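Side-chain contacts in glucoamylase (Thermoanaerobacterium thermosaccharolyticum, PDB 1LF6), which hydrolyses terminal alpha-1,4-linked glucose residues from the non-reducing ends of glucan chains, probably releasing beta-D-glucose: residues W599-L602 and T603-G607; M608-A612 and A613-A617; Y620-A623 and M624-F627. All blocks are in the same frame, centred on the assembly; numbering follows the deposited sequence.

Contact 1 (W599-L602 and T603-G607)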
ATOM      1  N   TRP A 599      -0.201  -5.156  14.533  1.00 14.78           N
ATOM      2  CA  TRP A 599      -0.888  -4.506  13.427  1.00 14.05           C
ATOM      3  C   TRP A 599      -1.717  -3.305  13.855  1.00 12.76           C
ATOM      4  O   TRP A 599      -2.738  -3.451  14.528  1.00 11.86           O
ATOM      5  CB  TRP A 599      -1.806  -5.505  12.712  1.00 12.58           C
ATOM      6  CG  TRP A 599      -1.080  -6.559  11.917  1.00 13.38           C
ATOM      7  CD1 TRP A 599      -0.054  -7.354  12.343  1.00 13.51           C
ATOM      8  CD2 TRP A 599      -1.359  -6.953  10.570  1.00 12.53           C
ATOM      9  NE1 TRP A 599       0.321  -8.220  11.347  1.00 13.94           N
ATOM     10  CE2 TRP A 599      -0.463  -7.997  10.246  1.00 13.61           C
ATOM     11  CE3 TRP A 599      -2.280  -6.526   9.605  1.00 11.48           C
ATOM     12  CZ2 TRP A 599      -0.460  -8.622   8.992  1.00 12.79           C
ATOM     13  CZ3 TRP A 599      -2.279  -7.149   8.357  1.00 14.69           C
ATOM     14  CH2 TRP A 599      -1.370  -8.188   8.064  1.00 11.46           C
ATOM     15  N   PRO A 600      -1.286  -2.092  13.482  1.00 14.12           N
ATOM     16  CA  PRO A 600      -2.108  -0.951  13.894  1.00 14.65           C
ATOM     17  C   PRO A 600      -3.540  -1.133  13.375  1.00 15.50           C
ATOM     18  O   PRO A 600      -4.489  -0.581  13.929  1.00 15.61           O
ATOM     19  CB  PRO A 600      -1.381   0.257  13.281  1.00 14.66           C
ATOM     20  CG  PRO A 600      -0.350  -0.336  12.342  1.00 19.84           C
ATOM     21  CD  PRO A 600       0.014  -1.650  12.955  1.00 14.98           C
ATOM     22  N   LEU A 601      -3.685  -1.918  12.311  1.00 15.81           N
ATOM     23  CA  LEU A 601      -5.007  -2.202  11.750  1.00 15.08           C
ATOM     24  C   LEU A 601      -5.894  -2.780  12.853  1.00 13.57           C
ATOM     25  O   LEU A 601      -7.052  -2.404  12.985  1.00 13.37           O
ATOM     26  CB  LEU A 601      -4.899  -3.222  10.608  1.00 13.13           C
ATOM     27  CG  LEU A 601      -6.192  -3.892  10.119  1.00 14.95           C
ATOM     28  CD1 LEU A 601      -7.155  -2.853   9.560  1.00 12.59           C
ATOM     29  CD2 LEU A 601      -5.854  -4.928   9.054  1.00 14.70           C
ATOM     30  N   LEU A 602      -5.339  -3.697  13.642  1.00 14.39           N
ATOM     31  CA  LEU A 602      -6.091  -4.324  14.715  1.00 13.33           C
ATOM     32  C   LEU A 602      -6.349  -3.377  15.883  1.00 13.63           C
ATOM     33  O   LEU A 602      -7.255  -3.605  16.685  1.00 14.38           O
ATOM     34  CB  LEU A 602      -5.378  -5.595  15.180  1.00 14.22           C
ATOM     35  CG  LEU A 602      -5.283  -6.609  14.032  1.00 14.17           C
ATOM     36  CD1 LEU A 602      -4.591  -7.881  14.506  1.00 13.06           C
ATOM     37  CD2 LEU A 602      -6.693  -6.905  13.508  1.00 12.25           C
ATOM     38  N   THR A 603      -5.552  -2.319  15.986  1.00 14.36           N
ATOM     39  CA  THR A 603      -5.756  -1.323  17.034  1.00 14.03           C
ATOM     40  C   THR A 603      -7.023  -0.572  16.629  1.00 13.23           C
ATOM     41  O   THR A 603      -7.877  -0.269  17.458  1.00 14.27           O
ATOM     42  CB  THR A 603      -4.582  -0.325  17.104  1.00 12.99           C
ATOM     43  OG1 THR A 603      -3.412  -1.001  17.579  1.00 12.97           O
ATOM     44  CG2 THR A 603      -4.922   0.831  18.050  1.00 12.61           C
ATOM     45  N   GLY A 604      -7.125  -0.280  15.336  1.00 13.21           N
ATOM     46  CA  GLY A 604      -8.286   0.413  14.815  1.00 15.39           C
ATOM     47  C   GLY A 604      -9.537  -0.434  14.949  1.00 13.67           C
ATOM     48  O   GLY A 604     -10.593   0.068  15.339  1.00 12.52           O
ATOM     49  N   GLU A 605      -9.431  -1.723  14.630  1.00 13.16           N
ATOM     50  CA  GLU A 605     -10.592  -2.603  14.737  1.00 12.92           C
ATOM     51  C   GLU A 605     -11.076  -2.723  16.180  1.00 13.66           C
ATOM     52  O   GLU A 605     -12.281  -2.802  16.415  1.00 11.84           O
ATOM     53  CB  GLU A 605     -10.290  -3.992  14.153  1.00 14.82           C
ATOM     54  CG  GLU A 605     -10.247  -4.011  12.623  1.00 15.53           C
ATOM     55  CD  GLU A 605     -10.351  -5.409  12.034  1.00 15.13           C
ATOM     56  OE1 GLU A 605     -10.250  -5.541  10.800  1.00 15.07           O
ATOM     57  OE2 GLU A 605     -10.540  -6.379  12.798  1.00 15.97           O
ATOM     58  N   ARG A 606     -10.151  -2.731  17.142  1.00 12.21           N
ATOM     59  CA  ARG A 606     -10.545  -2.810  18.547  1.00 14.86           C
ATOM     60  C   ARG A 606     -11.267  -1.524  18.932  1.00 13.63           C
ATOM     61  O   ARG A 606     -12.236  -1.542  19.694  1.00 16.16           O
ATOM     62  CB  ARG A 606      -9.331  -2.992  19.468  1.00 15.59           C
ATOM     63  CG  ARG A 606      -9.660  -2.761  20.941  1.00 21.86           C
ATOM     64  CD  ARG A 606     -10.677  -3.782  21.492  1.00 21.97           C
ATOM     65  NE  ARG A 606     -10.012  -5.027  21.844  1.00 27.63           N
ATOM     66  CZ  ARG A 606      -9.864  -5.479  23.083  1.00 23.78           C
ATOM     67  NH1 ARG A 606      -9.234  -6.622  23.289  1.00 28.34           N
ATOM     68  NH2 ARG A 606     -10.364  -4.815  24.114  1.00 24.72           N
ATOM     69  N   GLY A 607     -10.772  -0.404  18.414  1.00 15.84           N
ATOM     70  CA  GLY A 607     -11.386   0.878  18.701  1.00 15.09           C
ATOM     71  C   GLY A 607     -12.815   0.884  18.201  1.00 16.62           C
ATOM     72  O   GLY A 607     -13.715   1.400  18.861  1.00 16.14           O
TER
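The side chains of Leu602 and Glu605 pass at a slant to one another on the first turn of helix 600-612, CD2 of the leucine 3.9 Å from OE2 of Glu605. The glutamate chain starts with CG anti to its own carbonyl carbon (chi1 -74°) and runs on extended. This course brings its CG back to the preceding turn, 3.6 Å from the carbonyl O of Leu601, and carries the carboxylate alongside the leucine methyl, where OE2 forms a salt bridge with NH1 of Arg436, next in sequence to the probable proton acceptor Glu435. OE2 thus has a methyl neighbour within the helix and a cationic one outside it.

Thr603 lies back against Pro600: its CB is 3.2 Å from the proline O, while OG1 is hydrogen-bonded to Pro571 O and Ser572 OG, which tie the helix to strand 570-573. The same Pro600 O takes the N-H of Gly604 at 3.0 Å and, weakly, that of Thr603. Arg606 N bonds to Leu602 O, and its bent side chain leads away to a salt bridge with Asp560.

Trp599 holds the N-cap position, its side chain about 9 Å from that of Glu438, the probable proton donor. The arrangement is the buried N-terminal turn of a helix in the (alpha/alpha) barrel of family GH15, beginning close to the catalytic site.

Contact 2 (M608-A612 and A613-A617); sequences MYEIA and AGKDA
The backbone leaves helix 600-612 through a pair of hydrogen bonds, Lys615 N to Glu610 O at 2.9 Å and Gly614 N to Ile611 O at 2.8 Å, with Gly614 at positive phi (71°), just after Ala613 N has closed the last ordinary helical turn on Tyr609 O. The bond from Lys615 N is fairly straight, 162° at the hydrogen.

Among the side chains, Glu610 and Lys615 meet where the chain turns back. The glutamate is bent at chi2 (-61°), which turns the carboxylate toward the lysine chain, and OE1 then lies 3.6 Å from CD of Lys615. This is a contact with the aliphatic part: NZ is 5.9 Å from OE1, so the opposite charges are near without pairing. The other oxygen, OE2, lies at the edge of the Tyr609 ring, in its plane, and forms a long, weak ion pair with Arg606.

Ile611 and Ala617 make a buried apolar pair: CB of Ala617 points back to the helix and packs 3.5 Å from CG1 of Ile611, with CD1 of the same residue slightly farther off. Ala613 meets a different side chain, its CB 4.1 Å from CZ of Tyr609, whose hydroxyl is hydrogen-bonded to Ala547 O and whose ring packs on helix 550-562. The side chain of Asp616 caps a backbone N where the chain turns into helix 618-627, and its OD2 is hydrogen-bonded to Thr618 OG1.

Helix end and loop together form a Schellman motif with Gly614 as the C' residue, followed by a short connection that turns the chain into helix 618-627 of the catalytic domain.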
ATOM      1  N   MET A 608     -13.026   0.299  17.025  1.00 17.27           N
ATOM      2  CA  MET A 608     -14.358   0.238  16.452  1.00 15.75           C
ATOM      3  C   MET A 608     -15.252  -0.626  17.328  1.00 17.43           C
ATOM      4  O   MET A 608     -16.438  -0.325  17.512  1.00 17.50           O
ATOM      5  CB  MET A 608     -14.302  -0.308  15.024  1.00 14.50           C
ATOM      6  CG  MET A 608     -13.757   0.686  14.021  1.00 15.96           C
ATOM      7  SD  MET A 608     -14.723   2.233  13.945  1.00 15.22           S
ATOM      8  CE  MET A 608     -16.158   1.704  13.037  1.00 17.67           C
ATOM      9  N   TYR A 609     -14.697  -1.699  17.884  1.00 16.16           N
ATOM     10  CA  TYR A 609     -15.500  -2.539  18.765  1.00 16.93           C
ATOM     11  C   TYR A 609     -15.871  -1.751  20.021  1.00 16.18           C
ATOM     12  O   TYR A 609     -17.003  -1.825  20.494  1.00 17.21           O
ATOM     13  CB  TYR A 609     -14.749  -3.809  19.179  1.00 16.16           C
ATOM     14  CG  TYR A 609     -15.338  -4.416  20.436  1.00 16.99           C
ATOM     15  CD1 TYR A 609     -14.800  -4.127  21.689  1.00 15.70           C
ATOM     16  CD2 TYR A 609     -16.495  -5.197  20.381  1.00 16.89           C
ATOM     17  CE1 TYR A 609     -15.401  -4.592  22.862  1.00 17.14           C
ATOM     18  CE2 TYR A 609     -17.106  -5.668  21.544  1.00 17.77           C
ATOM     19  CZ  TYR A 609     -16.554  -5.359  22.784  1.00 19.76           C
ATOM     20  OH  TYR A 609     -17.158  -5.798  23.944  1.00 18.70           O
ATOM     21  N   GLU A 610     -14.915  -1.001  20.556  1.00 18.02           N
ATOM     22  CA  GLU A 610     -15.170  -0.225  21.758  1.00 19.04           C
ATOM     23  C   GLU A 610     -16.338   0.736  21.552  1.00 18.83           C
ATOM     24  O   GLU A 610     -17.153   0.923  22.454  1.00 20.37           O
ATOM     25  CB  GLU A 610     -13.906   0.522  22.186  1.00 20.28           C
ATOM     26  CG  GLU A 610     -12.780  -0.400  22.668  1.00 21.45           C
ATOM     27  CD  GLU A 610     -13.169  -1.240  23.886  1.00 22.54           C
ATOM     28  OE1 GLU A 610     -13.765  -0.677  24.824  1.00 21.30           O
ATOM     29  OE2 GLU A 610     -12.865  -2.454  23.914  1.00 21.18           O
ATOM     30  N   ILE A 611     -16.431   1.336  20.368  1.00 18.49           N
ATOM     31  CA  ILE A 611     -17.530   2.243  20.074  1.00 17.56           C
ATOM     32  C   ILE A 611     -18.835   1.453  20.147  1.00 18.87           C
ATOM     33  O   ILE A 611     -19.815   1.904  20.749  1.00 17.81           O
ATOM     34  CB  ILE A 611     -17.391   2.877  18.668  1.00 18.70           C
ATOM     35  CG1 ILE A 611     -16.166   3.806  18.642  1.00 18.71           C
ATOM     36  CG2 ILE A 611     -18.661   3.661  18.313  1.00 17.70           C
ATOM     37  CD1 ILE A 611     -15.925   4.478  17.302  1.00 16.35           C
ATOM     38  N   ALA A 612     -18.846   0.273  19.536  1.00 18.38           N
ATOM     39  CA  ALA A 612     -20.026  -0.589  19.559  1.00 17.10           C
ATOM     40  C   ALA A 612     -20.411  -0.887  21.005  1.00 16.11           C
ATOM     41  O   ALA A 612     -21.591  -1.040  21.320  1.00 17.50           O
ATOM     42  CB  ALA A 612     -19.730  -1.892  18.825  1.00 17.48           C
ATOM     43  N   ALA A 613     -19.410  -0.970  21.876  1.00 15.97           N
ATOM     44  CA  ALA A 613     -19.636  -1.252  23.293  1.00 20.38           C
ATOM     45  C   ALA A 613     -20.009   0.002  24.080  1.00 22.30           C
ATOM     46  O   ALA A 613     -20.093  -0.032  25.307  1.00 23.50           O
ATOM     47  CB  ALA A 613     -18.391  -1.895  23.903  1.00 15.96           C
ATOM     48  N   GLY A 614     -20.221   1.107  23.370  1.00 25.25           N
ATOM     49  CA  GLY A 614     -20.591   2.353  24.020  1.00 25.79           C
ATOM     50  C   GLY A 614     -19.489   3.035  24.817  1.00 27.54           C
ATOM     51  O   GLY A 614     -19.767   3.787  25.756  1.00 25.79           O
ATOM     52  N   LYS A 615     -18.236   2.790  24.453  1.00 27.64           N
ATOM     53  CA  LYS A 615     -17.128   3.402  25.174  1.00 28.11           C
ATOM     54  C   LYS A 615     -16.326   4.351  24.302  1.00 26.92           C
ATOM     55  O   LYS A 615     -16.436   4.323  23.075  1.00 27.42           O
ATOM     56  CB  LYS A 615     -16.213   2.320  25.743  1.00 29.75           C
ATOM     57  CG  LYS A 615     -16.959   1.299  26.566  1.00 34.03           C
ATOM     58  CD  LYS A 615     -16.024   0.469  27.416  1.00 37.42           C
ATOM     59  CE  LYS A 615     -16.814  -0.573  28.177  1.00 41.07           C
ATOM     60  NZ  LYS A 615     -17.955   0.047  28.907  1.00 44.05           N
ATOM     61  N   ASP A 616     -15.513   5.187  24.940  1.00 26.75           N
ATOM     62  CA  ASP A 616     -14.693   6.156  24.216  1.00 25.36           C
ATOM     63  C   ASP A 616     -13.613   5.409  23.447  1.00 23.33           C
ATOM     64  O   ASP A 616     -12.980   4.498  23.980  1.00 23.86           O
ATOM     65  CB  ASP A 616     -14.048   7.146  25.196  1.00 28.50           C
ATOM     66  CG  ASP A 616     -13.428   8.346  24.496  1.00 30.64           C
ATOM     67  OD1 ASP A 616     -12.638   9.068  25.141  1.00 33.24           O
ATOM     68  OD2 ASP A 616     -13.737   8.579  23.306  1.00 30.70           O
ATOM     69  N   ALA A 617     -13.403   5.797  22.196  1.00 22.00           N
ATOM     70  CA  ALA A 617     -12.400   5.153  21.364  1.00 21.02           C
ATOM     71  C   ALA A 617     -11.233   6.087  21.057  1.00 20.47           C
ATOM     72  O   ALA A 617     -10.305   5.720  20.331  1.00 19.97           O
ATOM     73  CB  ALA A 617     -13.039   4.680  20.069  1.00 20.49           C
TER

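Contact 3 (Y620-A623 and M624-F627)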
ATOM      1  N   TYR A 620      -7.733   4.873  20.967  1.00 18.11           N
ATOM      2  CA  TYR A 620      -7.417   4.023  19.824  1.00 17.51           C
ATOM      3  C   TYR A 620      -7.158   4.914  18.621  1.00 16.38           C
ATOM      4  O   TYR A 620      -6.334   4.590  17.768  1.00 15.73           O
ATOM      5  CB  TYR A 620      -8.565   3.047  19.549  1.00 17.83           C
ATOM      6  CG  TYR A 620      -8.755   2.081  20.686  1.00 19.78           C
ATOM      7  CD1 TYR A 620      -7.977   0.926  20.783  1.00 18.95           C
ATOM      8  CD2 TYR A 620      -9.634   2.373  21.727  1.00 20.38           C
ATOM      9  CE1 TYR A 620      -8.065   0.091  21.896  1.00 19.97           C
ATOM     10  CE2 TYR A 620      -9.728   1.545  22.846  1.00 22.05           C
ATOM     11  CZ  TYR A 620      -8.938   0.408  22.925  1.00 21.40           C
ATOM     12  OH  TYR A 620      -9.012  -0.396  24.043  1.00 23.94           O
ATOM     13  N   VAL A 621      -7.863   6.038  18.544  1.00 15.07           N
ATOM     14  CA  VAL A 621      -7.629   6.972  17.451  1.00 15.79           C
ATOM     15  C   VAL A 621      -6.212   7.525  17.651  1.00 15.89           C
ATOM     16  O   VAL A 621      -5.395   7.532  16.726  1.00 17.20           O
ATOM     17  CB  VAL A 621      -8.654   8.142  17.464  1.00 16.68           C
ATOM     18  CG1 VAL A 621      -8.218   9.237  16.503  1.00 16.98           C
ATOM     19  CG2 VAL A 621     -10.035   7.629  17.071  1.00 11.82           C
ATOM     20  N   LYS A 622      -5.921   7.966  18.872  1.00 16.66           N
ATOM     21  CA  LYS A 622      -4.605   8.517  19.197  1.00 17.96           C
ATOM     22  C   LYS A 622      -3.477   7.514  18.977  1.00 17.29           C
ATOM     23  O   LYS A 622      -2.395   7.885  18.530  1.00 19.10           O
ATOM     24  CB  LYS A 622      -4.578   9.018  20.648  1.00 19.73           C
ATOM     25  CG  LYS A 622      -5.484  10.221  20.893  1.00 23.94           C
ATOM     26  CD  LYS A 622      -5.041  11.419  20.065  1.00 27.32           C
ATOM     27  CE  LYS A 622      -6.122  12.487  19.991  1.00 28.29           C
ATOM     28  NZ  LYS A 622      -6.581  12.883  21.347  1.00 34.51           N
ATOM     29  N   ALA A 623      -3.724   6.248  19.294  1.00 16.53           N
ATOM     30  CA  ALA A 623      -2.708   5.220  19.103  1.00 15.40           C
ATOM     31  C   ALA A 623      -2.374   5.061  17.617  1.00 15.79           C
ATOM     32  O   ALA A 623      -1.204   4.984  17.237  1.00 15.64           O
ATOM     33  CB  ALA A 623      -3.184   3.898  19.675  1.00 15.33           C
ATOM     34  N   MET A 624      -3.400   4.999  16.777  1.00 15.17           N
ATOM     35  CA  MET A 624      -3.165   4.862  15.349  1.00 15.69           C
ATOM     36  C   MET A 624      -2.383   6.059  14.814  1.00 16.58           C
ATOM     37  O   MET A 624      -1.518   5.908  13.942  1.00 16.07           O
ATOM     38  CB  MET A 624      -4.490   4.716  14.587  1.00 16.72           C
ATOM     39  CG  MET A 624      -5.149   3.345  14.748  1.00 13.98           C
ATOM     40  SD  MET A 624      -6.380   3.008  13.478  1.00 13.38           S
ATOM     41  CE  MET A 624      -5.359   2.489  12.125  1.00 12.17           C
ATOM     42  N   GLU A 625      -2.672   7.244  15.346  1.00 17.52           N
ATOM     43  CA  GLU A 625      -1.985   8.458  14.908  1.00 17.80           C
ATOM     44  C   GLU A 625      -0.499   8.397  15.230  1.00 17.51           C
ATOM     45  O   GLU A 625       0.334   8.781  14.414  1.00 16.72           O
ATOM     46  CB  GLU A 625      -2.624   9.696  15.555  1.00 18.95           C
ATOM     47  CG  GLU A 625      -4.013   9.984  15.003  1.00 20.18           C
ATOM     48  CD  GLU A 625      -4.765  11.057  15.767  1.00 21.49           C
ATOM     49  OE1 GLU A 625      -5.930  11.320  15.401  1.00 21.57           O
ATOM     50  OE2 GLU A 625      -4.202  11.631  16.725  1.00 22.58           O
ATOM     51  N   LYS A 626      -0.169   7.889  16.413  1.00 18.61           N
ATOM     52  CA  LYS A 626       1.220   7.779  16.828  1.00 18.08           C
ATOM     53  C   LYS A 626       1.932   6.651  16.079  1.00 18.59           C
ATOM     54  O   LYS A 626       3.147   6.693  15.900  1.00 20.21           O
ATOM     55  CB  LYS A 626       1.299   7.552  18.342  1.00 20.22           C
ATOM     56  CG  LYS A 626       0.608   8.646  19.163  1.00 22.64           C
ATOM     57  CD  LYS A 626       0.622   8.332  20.648  1.00 25.17           C
ATOM     58  CE  LYS A 626      -0.315   9.249  21.430  1.00 26.97           C
ATOM     59  NZ  LYS A 626       0.008  10.681  21.207  1.00 29.36           N
ATOM     60  N   PHE A 627       1.176   5.649  15.633  1.00 16.43           N
ATOM     61  CA  PHE A 627       1.768   4.537  14.897  1.00 15.01           C
ATOM     62  C   PHE A 627       2.199   4.987  13.505  1.00 16.41           C
ATOM     63  O   PHE A 627       3.107   4.408  12.907  1.00 16.75           O
ATOM     64  CB  PHE A 627       0.773   3.376  14.785  1.00 14.56           C
ATOM     65  CG  PHE A 627       0.690   2.523  16.022  1.00 14.35           C
ATOM     66  CD1 PHE A 627      -0.535   2.021  16.456  1.00 13.67           C
ATOM     67  CD2 PHE A 627       1.838   2.220  16.759  1.00 13.15           C
ATOM     68  CE1 PHE A 627      -0.617   1.231  17.609  1.00 12.14           C
ATOM     69  CE2 PHE A 627       1.764   1.431  17.912  1.00  9.35           C
ATOM     70  CZ  PHE A 627       0.534   0.936  18.339  1.00  9.92           C
TER
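Glu625 reaches back along one turn of helix 618-627 and lies between two residues of the preceding turn, Val621 and Lys622, running alongside both, all three chains headed in one direction. Its OE1 is 3.3 Å from CG1 of Val621, and its OE2 is 3.5 Å from CD of Lys622. CG1 of Val621 stands anti to the backbone N (chi1 168°), which turns that methyl to the carboxylate. The lysine, bent at chi2 and chi4, offers its methylenes, and its NZ remains 5.3 Å from OE2 of Glu625, too far for a salt bridge, though the opposite charges may still attract weakly.

At the other end of the contact the ring of Phe627 lies obliquely by the carbonyl of Ala623, with CD1 3.1 Å from Ala623 O. That oxygen also accepts the N-H of Phe627 at 2.9 Å, and CE1 of the ring lies 4.2 Å from the alanine CB. Lys626 runs past Lys622 O, its CG 3.2 Å away. Met624 passes its CG over Tyr620 O, while its N-H bonds to the same oxygen.

Farther out, Tyr659 of helix 653-668 fixes the carboxylate through a hydrogen bond between its OH and Glu625 OE1, and it also packs on Val621 and Met624. Phe627 is set against Pro600 and Thr603 of helix 600-612.

The pattern is that of an amphipathic helix in the (alpha/alpha) barrel of family GH15: Lys622 and Lys626 lie on the exposed side, and Val621, Ala623, Met624 and Phe627 are buried against neighbouring parts of the catalytic domain.

In the fold
From the N terminus, helix 600-612 begins at contact 1, with Trp599 before it, and ends at contact 2, where the chain turns through 613-617 into helix 618-627, which holds contact 3. Contacts 1 and 3 close only successive helical turns, whereas contact 2 closes the helix end and the connection 613-617. The three follow in series; none nests in or crosses another. Tyr620 joins all three: it packs on Arg606 and Gly607 of contact 1 and on Glu610 of contact 2. Met624 SD meets Gly604 CA, and Ala617 CB touches Gly607 O. The helical pair rests on helix 653-668 and strand 570-573 within the catalytic domain.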